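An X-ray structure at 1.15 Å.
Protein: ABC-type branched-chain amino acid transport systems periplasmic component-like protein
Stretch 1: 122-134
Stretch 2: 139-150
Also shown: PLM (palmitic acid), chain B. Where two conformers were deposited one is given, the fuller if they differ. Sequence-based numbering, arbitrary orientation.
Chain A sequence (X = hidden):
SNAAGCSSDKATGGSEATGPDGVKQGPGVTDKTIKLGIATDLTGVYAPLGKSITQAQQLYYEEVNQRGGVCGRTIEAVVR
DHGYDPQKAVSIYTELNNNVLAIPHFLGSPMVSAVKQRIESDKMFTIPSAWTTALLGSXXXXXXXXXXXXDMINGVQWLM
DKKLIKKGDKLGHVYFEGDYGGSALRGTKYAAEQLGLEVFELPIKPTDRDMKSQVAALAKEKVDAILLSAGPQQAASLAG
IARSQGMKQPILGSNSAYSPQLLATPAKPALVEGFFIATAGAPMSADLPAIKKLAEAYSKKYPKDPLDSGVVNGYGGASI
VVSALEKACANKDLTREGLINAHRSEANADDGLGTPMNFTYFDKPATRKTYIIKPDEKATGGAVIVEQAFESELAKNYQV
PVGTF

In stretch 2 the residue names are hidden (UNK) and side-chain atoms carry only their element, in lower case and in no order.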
# COMPACT_ATOMS: atom_id res chain seq x y z
N ASP A 122 -3.80 -3.55 22.62
CA ASP A 122 -4.77 -4.60 22.28
C ASP A 122 -4.11 -5.84 21.69
O ASP A 122 -4.75 -6.88 21.55
CB ASP A 122 -5.82 -4.05 21.31
CG ASP A 122 -6.76 -3.08 21.95
OD1 ASP A 122 -6.91 -3.07 23.20
OD2 ASP A 122 -7.39 -2.34 21.19
N LYS A 123 -2.84 -5.77 21.32
CA LYS A 123 -2.13 -6.83 20.61
C LYS A 123 -2.82 -7.19 19.29
O LYS A 123 -2.90 -8.35 18.90
CB LYS A 123 -1.94 -8.06 21.50
CG LYS A 123 -1.17 -7.76 22.79
CD LYS A 123 -0.98 -9.01 23.63
CE LYS A 123 0.16 -8.89 24.63
NZ LYS A 123 0.21 -7.65 25.45
N MSE A 124 -3.27 -6.17 18.57
CA MSE A 124 -4.10 -6.36 17.37
C MSE A 124 -3.23 -6.50 16.16
O MSE A 124 -2.65 -5.52 15.70
CB MSE A 124 -5.00 -5.12 17.22
CG MSE A 124 -5.99 -5.24 16.03
SE MSE A 124 -7.39 -6.53 16.35
CE MSE A 124 -8.60 -5.23 17.25
N PHE A 125 -3.18 -7.70 15.57
CA PHE A 125 -2.45 -7.87 14.33
C PHE A 125 -3.11 -7.07 13.26
O PHE A 125 -4.30 -7.28 12.98
CB PHE A 125 -2.40 -9.38 13.96
CG PHE A 125 -1.67 -9.70 12.69
CD1 PHE A 125 -0.58 -8.96 12.25
CD2 PHE A 125 -2.09 -10.78 11.90
CE1 PHE A 125 0.07 -9.27 11.08
CE2 PHE A 125 -1.39 -11.09 10.75
CZ PHE A 125 -0.35 -10.34 10.31
N THR A 126 -2.40 -6.14 12.65
CA THR A 126 -2.89 -5.18 11.71
C THR A 126 -2.02 -5.20 10.48
O THR A 126 -0.80 -5.06 10.62
CB THR A 126 -2.93 -3.79 12.37
OG1 THR A 126 -3.71 -3.81 13.55
CG2 THR A 126 -3.48 -2.77 11.45
N ILE A 127 -2.64 -5.31 9.29
CA ILE A 127 -1.94 -5.23 8.05
C ILE A 127 -2.39 -4.00 7.30
O ILE A 127 -3.47 -3.99 6.66
CB ILE A 127 -2.12 -6.47 7.15
CG1 ILE A 127 -1.86 -7.76 7.90
CG2 ILE A 127 -1.28 -6.36 5.89
CD1 ILE A 127 -2.26 -9.03 7.16
N PRO A 128 -1.63 -2.90 7.41
CA PRO A 128 -2.06 -1.69 6.70
C PRO A 128 -1.89 -1.76 5.18
O PRO A 128 -1.07 -2.48 4.66
CB PRO A 128 -1.09 -0.62 7.25
CG PRO A 128 -0.48 -1.20 8.46
CD PRO A 128 -0.42 -2.66 8.21
N SER A 129 -2.73 -0.99 4.49
CA SER A 129 -2.40 -0.50 3.11
C SER A 129 -1.93 0.95 3.30
O SER A 129 -2.65 1.94 3.24
CB SER A 129 -3.57 -0.63 2.16
OG SER A 129 -3.95 -1.96 2.00
N ALA A 130 -0.67 1.04 3.71
CA ALA A 130 -0.01 2.20 4.21
C ALA A 130 1.46 1.83 4.41
O ALA A 130 1.74 0.76 4.93
CB ALA A 130 -0.61 2.63 5.51
N TRP A 131 2.35 2.67 3.97
CA TRP A 131 3.75 2.30 3.91
C TRP A 131 4.70 3.32 4.54
O TRP A 131 5.86 3.37 4.22
CB TRP A 131 4.12 1.89 2.47
CG TRP A 131 3.36 0.69 2.05
CD1 TRP A 131 3.68 -0.56 2.40
CD2 TRP A 131 2.09 0.59 1.35
NE1 TRP A 131 2.75 -1.46 1.96
CE2 TRP A 131 1.73 -0.76 1.33
CE3 TRP A 131 1.22 1.52 0.78
CZ2 TRP A 131 0.56 -1.21 0.72
CZ3 TRP A 131 0.08 1.07 0.18
CH2 TRP A 131 -0.24 -0.28 0.15
N THR A 132 4.18 4.13 5.45
CA THR A 132 5.03 5.00 6.20
C THR A 132 5.94 4.22 7.15
O THR A 132 5.57 3.25 7.78
CB THR A 132 4.18 6.01 6.98
OG1 THR A 132 5.05 6.93 7.64
CG2 THR A 132 3.30 5.39 8.04
N THR A 133 7.15 4.77 7.37
CA THR A 133 8.05 4.28 8.39
C THR A 133 7.49 4.52 9.79
O THR A 133 7.92 3.86 10.74
CB THR A 133 9.41 4.95 8.27
OG1 THR A 133 9.24 6.38 8.27
CG2 THR A 133 10.08 4.55 6.99
N ALA A 134 6.49 5.39 9.92
CA ALA A 134 5.89 5.61 11.20
C ALA A 134 5.18 4.39 11.74
O ALA A 134 4.83 4.35 12.90
CB ALA A 134 4.98 6.82 11.16
N UNK A 139 5.42 -4.87 16.88
CA UNK A 139 5.28 -6.30 16.65
C UNK A 139 3.96 -6.60 15.94
O UNK A 139 3.92 -7.54 15.16
c UNK A 139 5.50 -8.64 17.81
c UNK A 139 5.35 -7.12 17.97
c UNK A 139 5.32 -10.92 18.87
n UNK A 139 5.31 -11.70 20.14
c UNK A 139 5.44 -9.42 19.13
N UNK A 140 2.94 -5.84 16.28
CA UNK A 140 1.58 -6.16 15.84
C UNK A 140 1.22 -5.59 14.51
O UNK A 140 0.16 -5.98 13.96
c UNK A 140 0.73 -8.51 19.43
c UNK A 140 0.85 -6.47 18.17
c UNK A 140 0.59 -5.74 16.92
c UNK A 140 0.47 -7.78 18.30
c UNK A 140 1.86 -6.68 20.37
c UNK A 140 1.44 -7.99 20.41
c UNK A 140 1.56 -5.90 19.22
o UNK A 140 1.65 -8.80 21.51
N UNK A 141 2.02 -4.72 13.93
CA UNK A 141 1.72 -4.10 12.64
C UNK A 141 2.66 -4.62 11.60
O UNK A 141 3.88 -4.50 11.78
c UNK A 141 0.91 -0.54 13.99
c UNK A 141 0.81 -2.04 13.76
c UNK A 141 1.48 -2.01 11.32
c UNK A 141 1.77 -2.57 12.70
N UNK A 142 2.15 -5.28 10.56
CA UNK A 142 3.01 -5.66 9.44
C UNK A 142 2.94 -4.67 8.34
O UNK A 142 1.94 -4.62 7.60
o UNK A 142 5.17 -8.44 9.05
c UNK A 142 3.45 -7.46 7.71
c UNK A 142 2.60 -7.03 8.90
n UNK A 142 5.82 -6.90 7.57
c UNK A 142 4.90 -7.63 8.17
N UNK A 143 4.00 -3.89 8.17
CA UNK A 143 4.12 -3.03 7.00
C UNK A 143 4.61 -3.91 5.88
O UNK A 143 5.65 -4.53 5.96
c UNK A 143 4.65 -1.04 8.46
c UNK A 143 5.09 -1.87 7.25
c UNK A 143 5.14 -1.01 5.99
N UNK A 144 3.79 -4.05 4.84
CA UNK A 144 4.16 -4.92 3.73
C UNK A 144 5.10 -4.21 2.77
O UNK A 144 5.24 -2.99 2.85
c UNK A 144 2.00 -6.23 3.90
c UNK A 144 2.91 -5.39 2.99
o UNK A 144 2.21 -4.24 2.53
N UNK A 145 5.78 -4.93 1.91
CA UNK A 145 6.55 -4.31 0.86
C UNK A 145 7.66 -3.41 1.41
O UNK A 145 8.27 -3.70 2.45
N UNK A 146 7.93 -2.37 0.65
CA UNK A 146 8.86 -1.30 1.00
C UNK A 146 8.12 -0.21 1.77
O UNK A 146 6.87 -0.12 1.75
c UNK A 146 9.39 -0.66 -0.29
c UNK A 146 10.26 -1.59 -1.09
o UNK A 146 8.22 -0.31 -1.05
N UNK A 147 8.88 0.66 2.42
CA UNK A 147 8.36 1.92 2.91
C UNK A 147 8.51 3.02 1.88
O UNK A 147 9.29 2.91 0.94
c UNK A 147 8.52 1.37 5.32
c UNK A 147 9.03 2.27 4.24
o UNK A 147 10.45 2.16 4.15
N UNK A 148 7.77 4.10 2.08
CA UNK A 148 7.68 5.14 1.07
C UNK A 148 8.99 5.79 0.71
O UNK A 148 9.25 6.19 -0.40
c UNK A 148 3.15 5.69 2.58
c UNK A 148 6.72 6.22 1.50
c UNK A 148 2.55 5.14 1.45
c UNK A 148 4.50 6.01 2.59
c UNK A 148 4.66 5.25 0.36
o UNK A 148 1.21 4.80 1.38
c UNK A 148 5.28 5.83 1.48
c UNK A 148 3.31 4.92 0.36
N UNK A 149 9.82 6.02 1.74
CA UNK A 149 11.16 6.58 1.58
C UNK A 149 12.03 5.73 0.68
O UNK A 149 12.63 6.24 -0.24
c UNK A 149 11.82 6.91 2.91
o UNK A 149 12.31 6.15 5.08
c UNK A 149 11.82 5.83 3.97
o UNK A 149 11.31 4.71 3.72
N UNK A 150 12.08 4.43 0.96
CA UNK A 150 12.83 3.52 0.13
C UNK A 150 12.33 3.53 -1.30
O UNK A 150 13.15 3.53 -2.23
c UNK A 150 13.17 0.99 -0.25
c UNK A 150 13.54 2.04 2.02
c UNK A 150 12.74 2.09 0.73
C1 PLM B . -1.28 6.47 2.81
O1 PLM B . -0.27 5.80 3.15
O2 PLM B . -1.97 7.15 3.59
C2 PLM B . -1.79 6.32 1.40
C3 PLM B . -2.66 5.00 1.35
C4 PLM B . -3.06 4.60 -0.06
C5 PLM B . -3.93 3.39 -0.09
C6 PLM B . -4.33 2.81 -1.46
C7 PLM B . -3.33 1.74 -1.90
C8 PLM B . -3.50 1.23 -3.30
C9 PLM B . -2.72 -0.03 -3.63
CA PLM B . -1.30 0.20 -4.19
CB PLM B . -0.54 -1.19 -4.17
CC PLM B . 0.83 -1.08 -3.44
CD PLM B . 1.37 -2.39 -2.92
CE PLM B . 2.69 -2.34 -2.16
CF PLM B . 2.80 -3.52 -1.18
CG PLM B . 3.33 -4.80 -1.79
O HOH W 1 1.70 -2.10 5.04
O HOH W 2 -0.52 -4.22 2.49
O HOH W 3 10.31 7.78 6.22

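Position 139 carries four carbons in a row ending in a nitrogen. The chain is extended and makes no contact with stretch 1. This is Lys139.

Position 140 has one carbon, then a ring of six carbons bearing one oxygen. The CA-to-CB bond points toward stretch 1. Lys123 CA sits over one face of the ring, 3.5 Å from its centroid, and the ring oxygen is 3.3 Å from Lys123 CG. A six-carbon ring with a hydroxyl is tyrosine, Tyr140. Its backbone O accepts a hydrogen bond from Thr126 N at 2.9 Å.

Position 141 has four carbons, forked at the first, with one arm two carbons long. The short arm lies 3.6 Å from Pro128 CG. The fork and unequal arms identify Ile141, and that short-arm atom is CG2. Its CA also approaches Thr126 O at 3.4 Å, a CA-H...O contact.

Position 142 has three carbons in a row, the third carrying one oxygen and one nitrogen. Its CB is 4.0 Å from Phe125 CE1, at the edge of that ring. A terminal amide on a chain of this length gives Gln142. Its backbone N donates to Thr126 O at 3.0 Å. The amide end leads away from stretch 1, and NE2 bonds to the backbone O of position 143 at 2.9 Å.

Position 143 has one carbon carrying two more. One of these is 3.9 Å from Trp131 CD1. The symmetric fork is Val143, and the contact atom is CG1.

Position 144 has one carbon carrying one oxygen and one carbon. The oxygen accepts a hydrogen bond from Trp131 NE1 at 2.9 Å, and the carbon branch is 3.8 Å from Ile127 CG2. This is Thr144.

Position 145 has no side-chain atoms, so it is Gly145. Its phi of 60° favours glycine, and an ideal CB would be crowded by PLM CF at 3.0 Å.

Position 146 has one carbon carrying one oxygen and one carbon. The side chain stays clear of stretch 1, but the backbone O is 3.3 Å from Trp131 CD1. This is Thr146.

Position 147 has the same pattern. Its CB is 3.7 Å from Thr133 CG2. This is Thr147, at the N-cap position without a side-chain capping bond.

Position 148 is again a ring of six carbons with one oxygen. Trp131 CB lies over its face, 3.7 Å from the centroid. This is Tyr148. Its OH donates to PLM O1 at 2.5 Å, and its N donates to Trp131 O at 3.0 Å.

Position 149 has two carbons, the second carrying two oxygens. One of the oxygens is 3.3 Å from Thr133 CG2. This is Asp149, and that oxygen is OD2.

Position 150 has one carbon carrying two more. The CA-to-CB bond points sideways, and the side chain makes no contact with stretch 1. This is Val150.

The contact is anchored at two places. A single beta bridge pairs Thr126 with Ile141. Farther along, Trp131 bonds through its ring to Thr144 and through its backbone to Tyr148. Water 1 links Pro128 O and Ala130 O to Thr144 N.

Stretch 2 (139-150) KYIQVTGTTYDV
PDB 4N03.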